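PDB 5XNE: alpha-acetolactate decarboxylase from Bacillus subtilis subsp. subtilis str. 168, which catalyses the decarboxylation of (2S)-2-acetolactate to (R)-acetoin, a step on the route from pyruvate to (R,R)-butane-2,3-diol. Local coordinates for residues F95-F109 / Y190-M203. Numbering follows the deposited sequence.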
loop_
_atom_site.group_PDB
_atom_site.type_symbol
_atom_site.label_atom_id
_atom_site.label_comp_id
_atom_site.label_asym_id
_atom_site.label_seq_id
_atom_site.Cartn_x
_atom_site.Cartn_y
_atom_site.Cartn_z
ATOM N N PHE B 95 17.241 -11.873 17.657
ATOM C CA PHE B 95 17.575 -10.710 16.857
ATOM C C PHE B 95 16.342 -9.923 16.433
ATOM O O PHE B 95 16.312 -8.704 16.560
ATOM C CB PHE B 95 18.368 -11.137 15.616
ATOM C CG PHE B 95 18.733 -9.997 14.705
ATOM C CD1 PHE B 95 19.755 -9.124 15.037
ATOM C CD2 PHE B 95 18.050 -9.800 13.511
ATOM C CE1 PHE B 95 20.090 -8.070 14.197
ATOM C CE2 PHE B 95 18.378 -8.752 12.668
ATOM C CZ PHE B 95 19.396 -7.887 13.005
ATOM N N GLU B 96 15.331 -10.625 15.939
ATOM C CA GLU B 96 14.188 -9.945 15.344
ATOM C C GLU B 96 13.405 -9.216 16.415
ATOM O O GLU B 96 12.877 -8.130 16.176
ATOM C CB GLU B 96 13.333 -10.945 14.561
ATOM C CG GLU B 96 13.957 -11.208 13.192
ATOM C CD GLU B 96 13.154 -12.136 12.314
ATOM O OE1 GLU B 96 12.048 -12.538 12.733
ATOM O OE2 GLU B 96 13.637 -12.439 11.189
ATOM N N LYS B 97 13.381 -9.773 17.620
ATOM C CA LYS B 97 12.738 -9.065 18.712
ATOM C C LYS B 97 13.631 -7.972 19.290
ATOM O O LYS B 97 13.131 -6.974 19.797
ATOM C CB LYS B 97 12.286 -10.028 19.809
ATOM C CG LYS B 97 11.502 -11.204 19.271
ATOM C CD LYS B 97 10.045 -10.830 19.050
ATOM C CE LYS B 97 9.349 -11.851 18.149
ATOM N NZ LYS B 97 10.284 -12.511 17.175
ATOM N N GLU B 98 14.946 -8.125 19.197
ATOM C CA GLU B 98 15.825 -7.066 19.693
ATOM C C GLU B 98 15.743 -5.826 18.793
ATOM O O GLU B 98 15.589 -4.699 19.275
ATOM C CB GLU B 98 17.269 -7.558 19.803
ATOM C CG GLU B 98 18.289 -6.441 19.983
ATOM C CD GLU B 98 19.484 -6.863 20.829
ATOM O OE1 GLU B 98 19.334 -7.793 21.654
ATOM O OE2 GLU B 98 20.573 -6.263 20.667
ATOM N N ILE B 99 15.836 -6.041 17.481
ATOM C CA ILE B 99 15.743 -4.948 16.524
ATOM C C ILE B 99 14.364 -4.302 16.583
ATOM O O ILE B 99 14.247 -3.081 16.616
ATOM C CB ILE B 99 16.021 -5.430 15.085
ATOM C CG1 ILE B 99 17.468 -5.906 14.965
ATOM C CG2 ILE B 99 15.717 -4.327 14.069
ATOM C CD1 ILE B 99 18.493 -4.863 15.335
ATOM N N ASN B 100 13.320 -5.125 16.615
ATOM C CA ASN B 100 11.961 -4.599 16.534
ATOM C C ASN B 100 11.659 -3.642 17.686
ATOM O O ASN B 100 10.930 -2.659 17.521
ATOM C CB ASN B 100 10.934 -5.753 16.451
ATOM C CG ASN B 100 10.683 -6.473 17.789
ATOM O OD1 ASN B 100 10.909 -5.940 18.879
ATOM N ND2 ASN B 100 10.223 -7.719 17.690
ATOM N N SER B 101 12.258 -3.911 18.843
ATOM C CA SER B 101 12.044 -3.070 20.017
ATOM C C SER B 101 12.779 -1.736 19.903
ATOM O O SER B 101 12.486 -0.797 20.643
ATOM C CB SER B 101 12.489 -3.804 21.285
ATOM O OG SER B 101 11.651 -4.919 21.554
ATOM N N MET B 102 13.724 -1.660 18.970
ATOM C CA MET B 102 14.594 -0.490 18.819
ATOM C C MET B 102 14.137 0.447 17.688
ATOM O O MET B 102 14.572 1.598 17.597
ATOM C CB MET B 102 16.037 -0.963 18.601
ATOM C CG MET B 102 16.828 -0.264 17.505
ATOM S SD MET B 102 18.592 -0.626 17.604
ATOM C CE MET B 102 19.215 0.325 16.214
ATOM N N LEU B 103 13.245 -0.044 16.836
ATOM C CA LEU B 103 12.677 0.788 15.778
ATOM C C LEU B 103 11.902 1.954 16.378
ATOM O O LEU B 103 11.210 1.776 17.382
ATOM C CB LEU B 103 11.755 -0.035 14.890
ATOM C CG LEU B 103 12.389 -1.292 14.301
ATOM C CD1 LEU B 103 11.304 -2.215 13.850
ATOM C CD2 LEU B 103 13.302 -0.926 13.156
ATOM N N PRO B 104 12.019 3.146 15.769
ATOM C CA PRO B 104 11.243 4.320 16.184
ATOM C C PRO B 104 9.743 4.030 16.145
ATOM O O PRO B 104 8.975 4.566 16.945
ATOM C CB PRO B 104 11.628 5.382 15.147
ATOM C CG PRO B 104 12.963 4.958 14.650
ATOM C CD PRO B 104 12.957 3.460 14.678
ATOM N N SER B 105 9.336 3.169 15.222
ATOM C CA SER B 105 7.922 2.849 15.069
ATOM C C SER B 105 7.719 1.573 14.257
ATOM O O SER B 105 8.409 1.347 13.266
ATOM C CB SER B 105 7.179 4.004 14.387
ATOM O OG SER B 105 5.840 3.643 14.066
ATOM N N ARG B 106 6.749 0.767 14.667
ATOM C CA ARG B 106 6.349 -0.398 13.891
ATOM C C ARG B 106 5.425 -0.038 12.724
ATOM O O ARG B 106 4.943 -0.913 12.010
ATOM C CB ARG B 106 5.663 -1.406 14.798
ATOM C CG ARG B 106 6.598 -2.128 15.748
ATOM C CD ARG B 106 6.261 -3.579 15.575
ATOM N NE ARG B 106 7.260 -4.537 16.029
ATOM C CZ ARG B 106 7.023 -5.845 16.020
ATOM N NH1 ARG B 106 5.856 -6.294 15.571
ATOM N NH2 ARG B 106 7.933 -6.703 16.435
ATOM N N ASN B 107 5.192 1.254 12.527
ATOM C CA ASN B 107 4.275 1.710 11.490
ATOM C C ASN B 107 4.994 2.317 10.290
ATOM O O ASN B 107 4.351 2.880 9.404
ATOM C CB ASN B 107 3.294 2.722 12.081
ATOM C CG ASN B 107 2.555 2.164 13.275
ATOM O OD1 ASN B 107 2.238 0.971 13.320
ATOM N ND2 ASN B 107 2.275 3.021 14.256
ATOM N N LEU B 108 6.319 2.215 10.280
ATOM C CA LEU B 108 7.133 2.745 9.191
ATOM C C LEU B 108 7.796 1.620 8.420
ATOM O O LEU B 108 7.776 0.478 8.853
ATOM C CB LEU B 108 8.204 3.698 9.717
ATOM C CG LEU B 108 7.688 4.867 10.553
ATOM C CD1 LEU B 108 8.885 5.701 11.028
ATOM C CD2 LEU B 108 6.706 5.702 9.758
ATOM N N PHE B 109 8.373 1.949 7.270
ATOM C CA PHE B 109 9.126 0.973 6.469
ATOM C C PHE B 109 10.617 1.080 6.764
ATOM O O PHE B 109 11.130 2.187 6.934
ATOM C CB PHE B 109 8.890 1.208 4.977
ATOM C CG PHE B 109 7.481 0.921 4.526
ATOM C CD1 PHE B 109 6.453 1.836 4.758
ATOM C CD2 PHE B 109 7.186 -0.257 3.850
ATOM C CE1 PHE B 109 5.147 1.558 4.340
ATOM C CE2 PHE B 109 5.885 -0.533 3.425
ATOM C CZ PHE B 109 4.877 0.376 3.671
ATOM N N TYR B 190 18.105 -18.105 10.696
ATOM C CA TYR B 190 19.522 -17.802 10.795
ATOM C C TYR B 190 19.967 -17.651 12.244
ATOM O O TYR B 190 19.164 -17.354 13.120
ATOM C CB TYR B 190 19.855 -16.530 10.018
ATOM C CG TYR B 190 19.028 -15.330 10.405
ATOM C CD1 TYR B 190 17.772 -15.120 9.848
ATOM C CD2 TYR B 190 19.503 -14.400 11.315
ATOM C CE1 TYR B 190 17.018 -14.024 10.192
ATOM C CE2 TYR B 190 18.755 -13.292 11.668
ATOM C CZ TYR B 190 17.509 -13.108 11.095
ATOM O OH TYR B 190 16.754 -12.017 11.440
ATOM N N VAL B 191 21.256 -17.877 12.475
ATOM C CA VAL B 191 21.879 -17.598 13.758
ATOM C C VAL B 191 23.123 -16.772 13.495
ATOM O O VAL B 191 23.981 -17.175 12.710
ATOM C CB VAL B 191 22.253 -18.878 14.526
ATOM C CG1 VAL B 191 22.967 -18.518 15.828
ATOM C CG2 VAL B 191 21.017 -19.710 14.798
ATOM N N LEU B 192 23.199 -15.605 14.124
ATOM C CA LEU B 192 24.330 -14.709 13.950
ATOM C C LEU B 192 25.457 -15.159 14.860
ATOM O O LEU B 192 25.224 -15.496 16.016
ATOM C CB LEU B 192 23.950 -13.257 14.267
ATOM C CG LEU B 192 22.561 -12.798 13.800
ATOM C CD1 LEU B 192 22.312 -11.342 14.127
ATOM C CD2 LEU B 192 22.409 -13.018 12.336
ATOM N N GLU B 193 26.671 -15.183 14.333
ATOM C CA GLU B 193 27.834 -15.393 15.178
ATOM C C GLU B 193 28.285 -14.018 15.648
ATOM O O GLU B 193 28.407 -13.758 16.845
ATOM C CB GLU B 193 28.943 -16.128 14.428
ATOM C CG GLU B 193 30.183 -16.389 15.269
ATOM C CD GLU B 193 30.974 -17.581 14.774
ATOM O OE1 GLU B 193 30.509 -18.251 13.826
ATOM O OE2 GLU B 193 32.062 -17.850 15.329
ATOM N N ASP B 194 28.514 -13.137 14.684
ATOM C CA ASP B 194 28.719 -11.724 14.950
ATOM C C ASP B 194 28.462 -10.948 13.664
ATOM O O ASP B 194 28.798 -11.413 12.572
ATOM C CB ASP B 194 30.132 -11.457 15.464
ATOM C CG ASP B 194 31.195 -11.818 14.449
ATOM O OD1 ASP B 194 31.516 -10.962 13.599
ATOM O OD2 ASP B 194 31.708 -12.958 14.503
ATOM N N CYS B 195 27.868 -9.768 13.787
ATOM C CA CYS B 195 27.591 -8.965 12.604
ATOM C C CYS B 195 27.400 -7.498 12.932
ATOM O O CYS B 195 27.149 -7.127 14.081
ATOM C CB CYS B 195 26.343 -9.490 11.880
ATOM S SG CYS B 195 24.738 -9.102 12.680
ATOM N N THR B 196 27.525 -6.667 11.905
ATOM C CA THR B 196 27.117 -5.276 11.984
ATOM C C THR B 196 25.735 -5.131 11.350
ATOM O O THR B 196 25.465 -5.696 10.280
ATOM C CB THR B 196 28.128 -4.343 11.289
ATOM O OG1 THR B 196 27.631 -2.998 11.282
ATOM C CG2 THR B 196 28.395 -4.783 9.865
ATOM N N VAL B 197 24.857 -4.405 12.035
ATOM C CA VAL B 197 23.531 -4.106 11.509
ATOM C C VAL B 197 23.458 -2.653 11.075
ATOM O O VAL B 197 23.986 -1.758 11.743
ATOM C CB VAL B 197 22.430 -4.370 12.544
ATOM C CG1 VAL B 197 21.050 -4.197 11.910
ATOM C CG2 VAL B 197 22.570 -5.772 13.106
ATOM N N THR B 198 22.811 -2.416 9.940
ATOM C CA THR B 198 22.562 -1.064 9.476
ATOM C C THR B 198 21.099 -1.007 9.052
ATOM O O THR B 198 20.607 -1.939 8.408
ATOM C CB THR B 198 23.483 -0.676 8.309
ATOM O OG1 THR B 198 24.841 -0.996 8.645
ATOM C CG2 THR B 198 23.412 0.804 8.051
ATOM N N ILE B 199 20.411 0.064 9.438
ATOM C CA ILE B 199 18.971 0.208 9.191
ATOM C C ILE B 199 18.672 1.565 8.552
ATOM O O ILE B 199 19.259 2.597 8.924
ATOM C CB ILE B 199 18.158 0.050 10.492
ATOM C CG1 ILE B 199 18.418 -1.322 11.119
ATOM C CG2 ILE B 199 16.666 0.220 10.234
ATOM C CD1 ILE B 199 17.686 -1.565 12.421
ATOM N N SER B 200 17.767 1.558 7.571
ATOM C CA SER B 200 17.386 2.767 6.854
ATOM C C SER B 200 15.871 2.947 6.953
ATOM O O SER B 200 15.110 2.054 6.592
ATOM C CB SER B 200 17.841 2.682 5.396
ATOM O OG SER B 200 17.655 3.910 4.711
ATOM N N GLN B 201 15.438 4.096 7.465
ATOM C CA GLN B 201 14.020 4.353 7.708
ATOM C C GLN B 201 13.401 5.083 6.519
ATOM O O GLN B 201 13.969 6.051 6.016
ATOM C CB GLN B 201 13.853 5.180 8.996
ATOM C CG GLN B 201 12.440 5.693 9.242
ATOM C CD GLN B 201 12.358 6.527 10.508
ATOM O OE1 GLN B 201 12.724 6.065 11.586
ATOM N NE2 GLN B 201 11.894 7.763 10.379
ATOM N N LYS B 202 12.231 4.634 6.073
ATOM C CA LYS B 202 11.560 5.267 4.935
ATOM C C LYS B 202 10.117 5.680 5.278
ATOM O O LYS B 202 9.386 4.911 5.919
ATOM C CB LYS B 202 11.570 4.324 3.722
ATOM C CG LYS B 202 12.975 3.993 3.188
ATOM C CD LYS B 202 13.730 5.267 2.835
ATOM C CE LYS B 202 15.114 4.985 2.279
ATOM N NZ LYS B 202 15.835 4.133 3.212
ATOM N N MET B 203 9.720 6.881 4.836
ATOM C CA MET B 203 8.395 7.439 5.145
ATOM C C MET B 203 7.399 7.322 3.998
ATOM O O MET B 203 6.271 7.778 4.113
ATOM C CB MET B 203 8.503 8.920 5.527
ATOM C CG MET B 203 9.437 9.210 6.677
ATOM S SD MET B 203 8.910 8.354 8.166
ATOM C CE MET B 203 7.550 9.402 8.720
#
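F95 and I99 lie on the helical segment 95-100, whose axis passes 12.0 Å from that of strand 195-202 at 45°, and the chain beyond closes onto the same strand at F109 and K202, an antiparallel hydrogen-bonded pair. There K202 N donates to F109 O at 2.8 Å, while the return bond from F109 N to K202 O is weak. F95 illustrates how one aromatic can join a helix to the two strands flanking a chain corner, at E193 and D194. With CG anti to the backbone N (chi1 179°), its ring drops between them: L192 CD1 approaches F95 CD1 obliquely at 3.5 Å, and V197 CG2 meets F95 CE1 at the ring edge, 3.6 Å away. Y190 OH donates to E96 OE2 on its anti side (3.2 Å), the carboxylate turned 58° from the phenol ring; R92 forms a salt bridge with E96 OE1. I99 CG2 and I199 CD1 meet tip to tip at 3.8 Å, and L108 lays CD1 against the Q201 amide and CD2 against M203 SD. I86 of strand 82-86 touches F95 and V197, L174 of strand 171-178 touches both E96 and Y190, and L209 of the second subunit packs on L108 and F109.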